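LacI family sugar-binding transcriptional regulator (Enterococcus faecalis V583, PDB 4RK0) binds ribose in a cleft and probably acts as a DNA-binding transcriptional regulator that responds to a sugar. Local coordinates at residues I211-V216 and I229-F234. Sequence-based numbering, arbitrary orientation.
Sequences IGYDNV and IAQPVF. With RIB (alpha-D-ribofuranose), chain E.
Asp214 and Ala230 pair their backbones in a single bridge of parallel type. Asp214 N donates to Ile229 O at 2.7 Å, and two residues past Ile229, Gln231 N donates to Asp214 O at 3.1 Å. A weak third bond, Ile229 N to Gly212 O at 3.4 Å, extends this pattern toward strand 209-211. Ile229 lies over one face of the Tyr213 ring in a CH-pi contact, its CB 3.8 Å from the ring centroid and displaced toward the rim. The side chain of Gln231 runs across that of Tyr213 at about a right angle, its CG 3.7 Å from Tyr213 CE1. The ring also makes a cation-pi contact with Arg143, which hydrogen-bonds the ribose. Beyond Asp214, the CB atoms of Asn215 and Ala230 touch, and Asn215 OD1 is hydrogen-bonded to Arg267 NH2.

The polar tips show two first-shell residues tied to each other as well as to the sugar. With CG anti to its carbonyl carbon (chi1 -73°), Asp214 runs alongside Gln231, and Gln231 NE2 donates to Asp214 OD1 at 2.8 Å, meeting it on the anti side and 31° out of the carboxylate plane. Ribose O3 donates to that same OD1 over 2.6 Å, whereas OD2 lies so close to O5 that the length of that bond is doubtful. Gln231 NE2 also gives a nearly straight bond (174°) to ribose O2, 3.1 Å away, and its OE1 is held by Thr107, which supports the amide's orientation. Together the two side chains reach the neighbouring O2 and O3. Such a pair, one member on a loop after strand 209-211 and the other just before helix 233-249, belongs to the interdomain sugar cleft of the periplasmic-binding-protein-like fold of LacI-family regulators.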
ATOM      1  N   ILE A 211      -9.025   8.372 -17.752  1.00 24.02           N
ATOM      2  CA  ILE A 211      -9.008   6.920 -17.584  1.00 25.62           C
ATOM      3  C   ILE A 211      -7.630   6.498 -17.084  1.00 25.81           C
ATOM      4  O   ILE A 211      -6.582   6.928 -17.630  1.00 25.91           O
ATOM      5  CB  ILE A 211      -9.346   6.146 -18.897  1.00 30.86           C
ATOM      6  CG1 ILE A 211      -9.306   4.626 -18.668  1.00 25.07           C
ATOM      7  CG2 ILE A 211      -8.397   6.517 -20.026  1.00 30.34           C
ATOM      8  CD1 ILE A 211     -10.093   3.854 -19.717  1.00 27.96           C
ATOM      9  N   GLY A 212      -7.651   5.658 -16.052  1.00 22.94           N
ATOM     10  CA  GLY A 212      -6.494   5.139 -15.406  1.00 21.04           C
ATOM     11  C   GLY A 212      -6.068   3.758 -15.864  1.00 22.07           C
ATOM     12  O   GLY A 212      -6.542   3.256 -16.868  1.00 28.68           O
ATOM     13  N   TYR A 213      -5.175   3.138 -15.091  1.00 24.48           N
ATOM     14  CA  TYR A 213      -4.780   1.777 -15.311  1.00 26.77           C
ATOM     15  C   TYR A 213      -4.389   1.061 -14.000  1.00 23.34           C
ATOM     16  O   TYR A 213      -3.548   1.543 -13.231  1.00 28.10           O
ATOM     17  CB  TYR A 213      -3.635   1.754 -16.316  1.00 21.12           C
ATOM     18  CG  TYR A 213      -3.536   0.473 -17.126  1.00 18.23           C
ATOM     19  CD1 TYR A 213      -3.055  -0.708 -16.555  1.00 21.36           C
ATOM     20  CD2 TYR A 213      -3.886   0.445 -18.470  1.00 26.22           C
ATOM     21  CE1 TYR A 213      -2.968  -1.885 -17.299  1.00 22.05           C
ATOM     22  CE2 TYR A 213      -3.745  -0.723 -19.223  1.00 22.69           C
ATOM     23  CZ  TYR A 213      -3.301  -1.886 -18.614  1.00 30.75           C
ATOM     24  OH  TYR A 213      -3.201  -3.076 -19.329  1.00 31.39           O
ATOM     25  N   ASP A 214      -5.032  -0.074 -13.768  1.00 20.25           N
ATOM     26  CA  ASP A 214      -4.738  -1.077 -12.716  1.00 20.00           C
ATOM     27  C   ASP A 214      -6.000  -1.558 -12.006  1.00 26.59           C
ATOM     28  O   ASP A 214      -6.130  -2.734 -11.678  1.00 21.95           O
ATOM     29  CB  ASP A 214      -3.785  -0.628 -11.616  1.00 22.80           C
ATOM     30  CG  ASP A 214      -2.317  -0.512 -12.058  1.00 23.31           C
ATOM     31  OD1 ASP A 214      -1.925  -1.109 -13.088  1.00 25.40           O
ATOM     32  OD2 ASP A 214      -1.532   0.100 -11.282  1.00 27.00           O
ATOM     33  N   ASN A 215      -6.868  -0.617 -11.705  1.00 24.68           N
ATOM     34  CA  ASN A 215      -8.012  -0.835 -10.844  1.00 22.27           C
ATOM     35  C   ASN A 215      -7.645  -1.141  -9.432  1.00 33.95           C
ATOM     36  O   ASN A 215      -8.184  -2.049  -8.829  1.00 24.62           O
ATOM     37  CB  ASN A 215      -8.932  -1.898 -11.392  1.00 19.67           C
ATOM     38  CG  ASN A 215     -10.293  -1.912 -10.697  1.00 28.05           C
ATOM     39  OD1 ASN A 215     -10.826  -0.879 -10.368  1.00 27.78           O
ATOM     40  ND2 ASN A 215     -10.833  -3.092 -10.471  1.00 28.54           N
ATOM     41  N   VAL A 216      -6.783  -0.315  -8.868  1.00 27.24           N
ATOM     42  CA  VAL A 216      -6.416  -0.480  -7.468  1.00 29.20           C
ATOM     43  C   VAL A 216      -7.667  -0.111  -6.640  1.00 31.07           C
ATOM     44  O   VAL A 216      -8.616   0.475  -7.147  1.00 24.88           O
ATOM     45  CB  VAL A 216      -5.183   0.374  -7.057  1.00 27.28           C
ATOM     46  CG1 VAL A 216      -3.923  -0.030  -7.849  1.00 32.67           C
ATOM     47  CG2 VAL A 216      -5.437   1.862  -7.227  1.00 30.74           C
ATOM     48  N   ILE A 229      -8.502   0.493 -16.379  1.00 28.68           N
ATOM     49  CA  ILE A 229      -8.286  -0.849 -16.907  1.00 18.30           C
ATOM     50  C   ILE A 229      -7.867  -1.732 -15.786  1.00 22.27           C
ATOM     51  O   ILE A 229      -6.876  -1.440 -15.128  1.00 26.82           O
ATOM     52  CB  ILE A 229      -7.165  -0.845 -17.966  1.00 24.12           C
ATOM     53  CG1 ILE A 229      -7.532   0.035 -19.139  1.00 22.75           C
ATOM     54  CG2 ILE A 229      -6.901  -2.282 -18.440  1.00 36.54           C
ATOM     55  CD1 ILE A 229      -8.913  -0.147 -19.720  1.00 29.47           C
ATOM     56  N   ALA A 230      -8.610  -2.811 -15.541  1.00 23.18           N
ATOM     57  CA  ALA A 230      -8.311  -3.677 -14.432  1.00 24.21           C
ATOM     58  C   ALA A 230      -7.291  -4.761 -14.791  1.00 26.61           C
ATOM     59  O   ALA A 230      -7.486  -5.518 -15.729  1.00 28.56           O
ATOM     60  CB  ALA A 230      -9.580  -4.364 -13.902  1.00 28.48           C
ATOM     61  N   GLN A 231      -6.229  -4.824 -14.004  1.00 24.79           N
ATOM     62  CA  GLN A 231      -5.300  -5.959 -14.001  1.00 33.01           C
ATOM     63  C   GLN A 231      -5.668  -6.899 -12.873  1.00 32.23           C
ATOM     64  O   GLN A 231      -5.974  -6.435 -11.798  1.00 28.77           O
ATOM     65  CB  GLN A 231      -3.862  -5.511 -13.723  1.00 27.87           C
ATOM     66  CG  GLN A 231      -3.239  -4.630 -14.800  1.00 24.26           C
ATOM     67  CD  GLN A 231      -1.738  -4.621 -14.677  1.00 28.52           C
ATOM     68  OE1 GLN A 231      -1.090  -5.666 -14.844  1.00 31.74           O
ATOM     69  NE2 GLN A 231      -1.168  -3.467 -14.329  1.00 26.35           N
ATOM     70  N   PRO A 232      -5.580  -8.222 -13.105  1.00 26.90           N
ATOM     71  CA  PRO A 232      -5.910  -9.211 -12.092  1.00 31.65           C
ATOM     72  C   PRO A 232      -4.725  -9.500 -11.208  1.00 30.64           C
ATOM     73  O   PRO A 232      -4.120 -10.569 -11.307  1.00 33.42           O
ATOM     74  CB  PRO A 232      -6.330 -10.437 -12.927  1.00 35.34           C
ATOM     75  CG  PRO A 232      -5.544 -10.310 -14.198  1.00 32.33           C
ATOM     76  CD  PRO A 232      -5.444  -8.820 -14.450  1.00 34.36           C
ATOM     77  N   VAL A 233      -4.395  -8.536 -10.359  1.00 27.97           N
ATOM     78  CA  VAL A 233      -3.107  -8.515  -9.665  1.00 25.50           C
ATOM     79  C   VAL A 233      -2.984  -9.535  -8.584  1.00 25.56           C
ATOM     80  O   VAL A 233      -1.912 -10.128  -8.428  1.00 28.21           O
ATOM     81  CB  VAL A 233      -2.653  -7.098  -9.131  1.00 26.34           C
ATOM     82  CG1 VAL A 233      -3.623  -6.495  -8.109  1.00 32.00           C
ATOM     83  CG2 VAL A 233      -1.245  -7.167  -8.585  1.00 30.78           C
ATOM     84  N   PHE A 234      -4.067  -9.781  -7.849  1.00 22.21           N
ATOM     85  CA  PHE A 234      -4.046 -10.832  -6.816  1.00 23.38           C
ATOM     86  C   PHE A 234      -3.767 -12.145  -7.496  1.00 30.76           C
ATOM     87  O   PHE A 234      -2.875 -12.904  -7.080  1.00 28.99           O
ATOM     88  CB  PHE A 234      -5.392 -10.922  -6.066  1.00 29.87           C
ATOM     89  CG  PHE A 234      -5.345 -11.816  -4.894  1.00 25.37           C
ATOM     90  CD1 PHE A 234      -4.684 -11.415  -3.771  1.00 24.23           C
ATOM     91  CD2 PHE A 234      -5.871 -13.089  -4.933  1.00 27.89           C
ATOM     92  CE1 PHE A 234      -4.610 -12.236  -2.651  1.00 38.01           C
ATOM     93  CE2 PHE A 234      -5.815 -13.921  -3.816  1.00 28.28           C
ATOM     94  CZ  PHE A 234      -5.187 -13.494  -2.677  1.00 26.54           C
TER
HETATM   95  O5  RIB E 401       0.692   0.724 -11.071  1.00 29.42           O
HETATM   96  C5  RIB E 401       2.030   0.257 -10.997  1.00 42.42           C
HETATM   97  C4  RIB E 401       2.401  -0.061 -12.380  1.00 60.23           C
HETATM   98  O4  RIB E 401       3.794  -0.429 -12.551  1.00 31.87           O
HETATM   99  C3  RIB E 401       1.394  -1.177 -12.577  1.00 24.60           C
HETATM  100  O3  RIB E 401       0.574  -0.675 -13.634  1.00 23.42           O
HETATM  101  C2  RIB E 401       2.327  -2.362 -12.842  1.00 23.02           C
HETATM  102  O2  RIB E 401       1.925  -3.103 -13.968  1.00 22.43           O
HETATM  103  C1  RIB E 401       3.770  -1.829 -12.863  1.00 43.37           C
HETATM  104  O1  RIB E 401       4.476  -2.230 -14.024  1.00 33.90           O